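Local coordinates for Slr1951 protein (Synechocystis sp., PDB 3HX1) that is of uncertain function but, as an adenylate cyclase-like protein with an FHA domain, probably recognises phosphothreonine-containing partners, at residues 48-51 against 52-55; 95-98 against 99-102. One frame throughout, in Å; residues are numbered along the deposited sequence.

Contact 1 (48-51 against 52-55)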
loop_
_atom_site.group_PDB
_atom_site.type_symbol
_atom_site.label_atom_id
_atom_site.label_comp_id
_atom_site.label_asym_id
_atom_site.label_seq_id
_atom_site.Cartn_x
_atom_site.Cartn_y
_atom_site.Cartn_z
ATOM N N PHE A 48 5.720 11.620 5.334
ATOM C CA PHE A 48 6.235 10.466 6.057
ATOM C C PHE A 48 6.367 9.281 5.117
ATOM O O PHE A 48 6.885 8.233 5.486
ATOM C CB PHE A 48 5.306 10.119 7.221
ATOM C CG PHE A 48 5.046 11.272 8.151
ATOM C CD1 PHE A 48 6.072 12.145 8.503
ATOM C CD2 PHE A 48 3.790 11.461 8.712
ATOM C CE1 PHE A 48 5.852 13.177 9.406
ATOM C CE2 PHE A 48 3.562 12.492 9.619
ATOM C CZ PHE A 48 4.594 13.351 9.965
ATOM N N VAL A 49 5.888 9.461 3.894
ATOM C CA VAL A 49 5.957 8.419 2.885
ATOM C C VAL A 49 7.073 8.706 1.893
ATOM O O VAL A 49 7.168 9.801 1.350
ATOM C CB VAL A 49 4.633 8.312 2.116
ATOM C CG1 VAL A 49 4.805 7.398 0.907
ATOM C CG2 VAL A 49 3.558 7.781 3.037
ATOM N N SER A 50 7.919 7.719 1.656
ATOM C CA SER A 50 9.018 7.888 0.712
ATOM C C SER A 50 8.475 8.070 -0.707
ATOM O O SER A 50 7.306 7.768 -0.982
ATOM C CB SER A 50 9.941 6.664 0.754
ATOM O OG SER A 50 10.510 6.506 2.041
ATOM N N ARG A 51 9.325 8.563 -1.602
ATOM C CA ARG A 51 8.917 8.769 -2.986
ATOM C C ARG A 51 8.308 7.499 -3.529
ATOM O O ARG A 51 7.269 7.544 -4.188
ATOM C CB ARG A 51 10.111 9.232 -3.818
ATOM C CG ARG A 51 10.459 10.664 -3.455
ATOM C CD ARG A 51 11.654 11.217 -4.188
ATOM N NE ARG A 51 11.784 12.637 -3.893
ATOM C CZ ARG A 51 12.801 13.396 -4.282
ATOM N NH1 ARG A 51 13.791 12.864 -4.988
ATOM N NH2 ARG A 51 12.820 14.687 -3.963
ATOM N N ILE A 52 8.964 6.377 -3.238
ATOM C CA ILE A 52 8.498 5.049 -3.631
ATOM C C ILE A 52 8.681 4.250 -2.346
ATOM O O ILE A 52 9.788 3.821 -2.019
ATOM C CB ILE A 52 9.362 4.408 -4.743
ATOM C CG1 ILE A 52 9.358 5.275 -6.006
ATOM C CG2 ILE A 52 8.827 3.021 -5.052
ATOM C CD1 ILE A 52 8.052 5.252 -6.812
ATOM N N HIS A 53 7.582 4.065 -1.623
ATOM C CA HIS A 53 7.583 3.383 -0.331
ATOM C C HIS A 53 7.480 1.859 -0.362
ATOM O O HIS A 53 8.016 1.178 0.513
ATOM C CB HIS A 53 6.441 3.942 0.516
ATOM C CG HIS A 53 6.661 3.806 1.987
ATOM N ND1 HIS A 53 7.137 4.840 2.767
ATOM C CD2 HIS A 53 6.462 2.757 2.827
ATOM C CE1 HIS A 53 7.218 4.439 4.026
ATOM N NE2 HIS A 53 6.813 3.180 4.087
ATOM N N ALA A 54 6.783 1.316 -1.349
ATOM C CA ALA A 54 6.640 -0.122 -1.415
ATOM C C ALA A 54 6.149 -0.583 -2.777
ATOM O O ALA A 54 6.014 0.222 -3.701
ATOM C CB ALA A 54 5.677 -0.574 -0.337
ATOM N N VAL A 55 5.899 -1.887 -2.894
ATOM C CA VAL A 55 5.386 -2.463 -4.128
ATOM C C VAL A 55 4.355 -3.552 -3.837
ATOM O O VAL A 55 4.395 -4.206 -2.797
ATOM C CB VAL A 55 6.507 -3.072 -4.993
ATOM C CG1 VAL A 55 7.506 -2.003 -5.371
ATOM C CG2 VAL A 55 7.181 -4.208 -4.240
#

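Contact 2 (95-98 against 99-102)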
loop_
_atom_site.group_PDB
_atom_site.type_symbol
_atom_site.label_atom_id
_atom_site.label_comp_id
_atom_site.label_asym_id
_atom_site.label_seq_id
_atom_site.Cartn_x
_atom_site.Cartn_y
_atom_site.Cartn_z
ATOM N N ILE A 95 1.291 -10.935 2.765
ATOM C CA ILE A 95 0.254 -11.294 1.807
ATOM C C ILE A 95 -1.004 -10.635 2.347
ATOM O O ILE A 95 -1.574 -11.075 3.351
ATOM C CB ILE A 95 0.069 -12.821 1.701
ATOM C CG1 ILE A 95 1.348 -13.441 1.115
ATOM C CG2 ILE A 95 -1.144 -13.145 0.820
ATOM C CD1 ILE A 95 1.216 -14.902 0.729
ATOM N N ILE A 96 -1.416 -9.560 1.679
ATOM C CA ILE A 96 -2.570 -8.775 2.087
ATOM C C ILE A 96 -3.901 -9.507 2.134
ATOM O O ILE A 96 -4.413 -9.978 1.115
ATOM C CB ILE A 96 -2.727 -7.546 1.194
ATOM C CG1 ILE A 96 -1.365 -6.887 0.989
ATOM C CG2 ILE A 96 -3.688 -6.560 1.839
ATOM C CD1 ILE A 96 -1.399 -5.663 0.110
ATOM N N GLN A 97 -4.453 -9.574 3.342
ATOM C CA GLN A 97 -5.733 -10.215 3.607
ATOM C C GLN A 97 -6.817 -9.138 3.700
ATOM O O GLN A 97 -6.571 -8.041 4.203
ATOM C CB GLN A 97 -5.666 -10.975 4.931
ATOM C CG GLN A 97 -4.484 -11.929 5.060
ATOM C CD GLN A 97 -4.483 -13.017 4.002
ATOM O OE1 GLN A 97 -5.528 -13.589 3.682
ATOM N NE2 GLN A 97 -3.305 -13.318 3.463
ATOM N N THR A 98 -8.019 -9.447 3.225
ATOM C CA THR A 98 -9.105 -8.476 3.277
ATOM C C THR A 98 -9.398 -8.073 4.717
ATOM O O THR A 98 -9.719 -8.913 5.560
ATOM C CB THR A 98 -10.393 -9.037 2.634
ATOM O OG1 THR A 98 -11.398 -8.019 2.606
ATOM C CG2 THR A 98 -10.910 -10.225 3.420
ATOM N N GLY A 99 -9.272 -6.781 4.992
ATOM C CA GLY A 99 -9.526 -6.275 6.325
ATOM C C GLY A 99 -8.256 -5.751 6.955
ATOM O O GLY A 99 -8.280 -5.203 8.056
ATOM N N ASP A 100 -7.135 -5.930 6.262
ATOM C CA ASP A 100 -5.843 -5.463 6.764
ATOM C C ASP A 100 -5.655 -3.958 6.625
ATOM O O ASP A 100 -6.096 -3.351 5.649
ATOM C CB ASP A 100 -4.688 -6.154 6.032
ATOM C CG ASP A 100 -4.485 -7.580 6.476
ATOM O OD1 ASP A 100 -4.777 -7.875 7.659
ATOM O OD2 ASP A 100 -4.017 -8.394 5.649
ATOM N N GLU A 101 -4.998 -3.362 7.611
ATOM C CA GLU A 101 -4.714 -1.937 7.584
ATOM C C GLU A 101 -3.210 -1.758 7.679
ATOM O O GLU A 101 -2.626 -1.943 8.747
ATOM C CB GLU A 101 -5.357 -1.216 8.762
ATOM C CG GLU A 101 -4.947 0.249 8.833
ATOM C CD GLU A 101 -5.097 0.841 10.221
ATOM O OE1 GLU A 101 -4.520 0.271 11.176
ATOM O OE2 GLU A 101 -5.784 1.878 10.354
ATOM N N ILE A 102 -2.577 -1.407 6.567
ATOM C CA ILE A 102 -1.142 -1.211 6.585
ATOM C C ILE A 102 -0.813 0.234 6.928
ATOM O O ILE A 102 -0.896 1.115 6.076
ATOM C CB ILE A 102 -0.496 -1.565 5.237
ATOM C CG1 ILE A 102 -0.668 -3.056 4.942
ATOM C CG2 ILE A 102 0.981 -1.235 5.278
ATOM C CD1 ILE A 102 -1.714 -3.359 3.910
#

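Contact 1 (48-51 against 52-55)
H53 reaches back to S50 with its imidazole ring, and the backbone N of S50 gives its hydrogen to ring atom ND1. The N to ND1 distance is 3.2 Å, the bond is nearly straight at 165°, and the donor lies in the plane of the ring, meeting it at the edge. The direction makes ND1 the acceptor. The other ring nitrogen, NE2, is bonded to the carbonyl oxygen of G83, so the imidazole is held at both nitrogens and its rotation is fixed. A chi1 of -155° puts CG roughly anti to the backbone N of H53 and turns the ring back toward the backbone N of S50. The side chains of V49 and H53 cross at about a right angle, with CG1 of V49 3.8 Å from CB of H53. Both residues are buried. The OG of S50 lies 3.8 Å from ND1 of H53 and forms no bond with it. Between the bonded pair the chain turns tightly, bringing the CA atoms of S50 and H53 to 4.8 Å. I52 sits on the outside of this bend. Its chain curls back at chi2 (-73°), which brings CD1 to 3.6 Å from the carbonyl oxygen of R51. R51 goes the other way: its side chain is extended from CG to NE and carries the guanidinium away from I52 and H53. Beyond the turn H53 and A54 both face I34 in a classic beta bulge, where strand 54-58 starts beside strand 31-35. The backbone of S50 also pairs with R36, which bonds to the oxygen of V49. Residues 50 to 53 read Ser-Arg-Ile-His, the Ser-x-x-His signature of FHA domains, whose histidine characteristically braces the phosphopeptide-recognition loops.

Contact 2 (95-98 against 99-102)
OD2 of D100 is held by two donors, the backbone N of Q97 and NE2 of H94. The Q97 N to D100 OD2 bond is short at 2.6 Å and somewhat bent. It arrives on the anti side of the carboxylate and stands 31° out of its plane. The same OD2 lies only 3.0 Å from the carbonyl oxygen of Q97, two acceptors that would repel, and the two donors probably compensate for this closeness. The CG of D100 sits beside its own backbone nitrogen (chi1 -75°), which lays the carboxylate back over the turn, alongside the side chain of Q97, whose CB comes to 3.1 Å from OD2. The two side chains point the same way, their amide and carboxylate planes steeply turned at 79°. Q97 then bends at chi2 and returns to its own segment, where NE2 bonds to the carbonyl oxygen of I95 at 2.8 Å from above the carbonyl plane. From Q97 to D100 the backbone makes a type II beta turn, closed by N of D100 donating to O of Q97 at 3.0 Å. G99 takes the third position with positive phi, a conformation that suits glycine. In the FHA sandwich this turn carries the chain from strand 93-95 of one sheet to strand 101-103 of the other. T98 stands at its corner and turns away from D100, its OG1 bonded to the backbone N of Y114. An apolar contact accompanies the polar bonds: CG2 of I96, in the connection, lies 4.3 Å from CD1 of I102, at strand 101-103. I96 also touches I70 and Y112, while I102 packs on L84, I86 and V110.

How the contacts relate
Following the chain from the N terminus, strands 11-18 and 21-27 come first, then 31-35 and 42-43, and contact 1 closes the loop that leads into strand 54-58. That strand belongs to the mixed sheet, between 31-35 and 68-72. The chain then runs through strands 68-72, 84-86, 89-91 and 93-95 before contact 2 turns it into strand 101-103 of the antiparallel sheet. The two contacts follow in series, neither nested nor crossing. They lie on opposite sides of the chain's centre. The centres of contact 1 and contact 2 are about 18 Å apart, and the two do not touch. Contact 1 lies at the entry of strand 54-58, in the mixed sheet; contact 2 joins that sheet's edge strand to the second sheet.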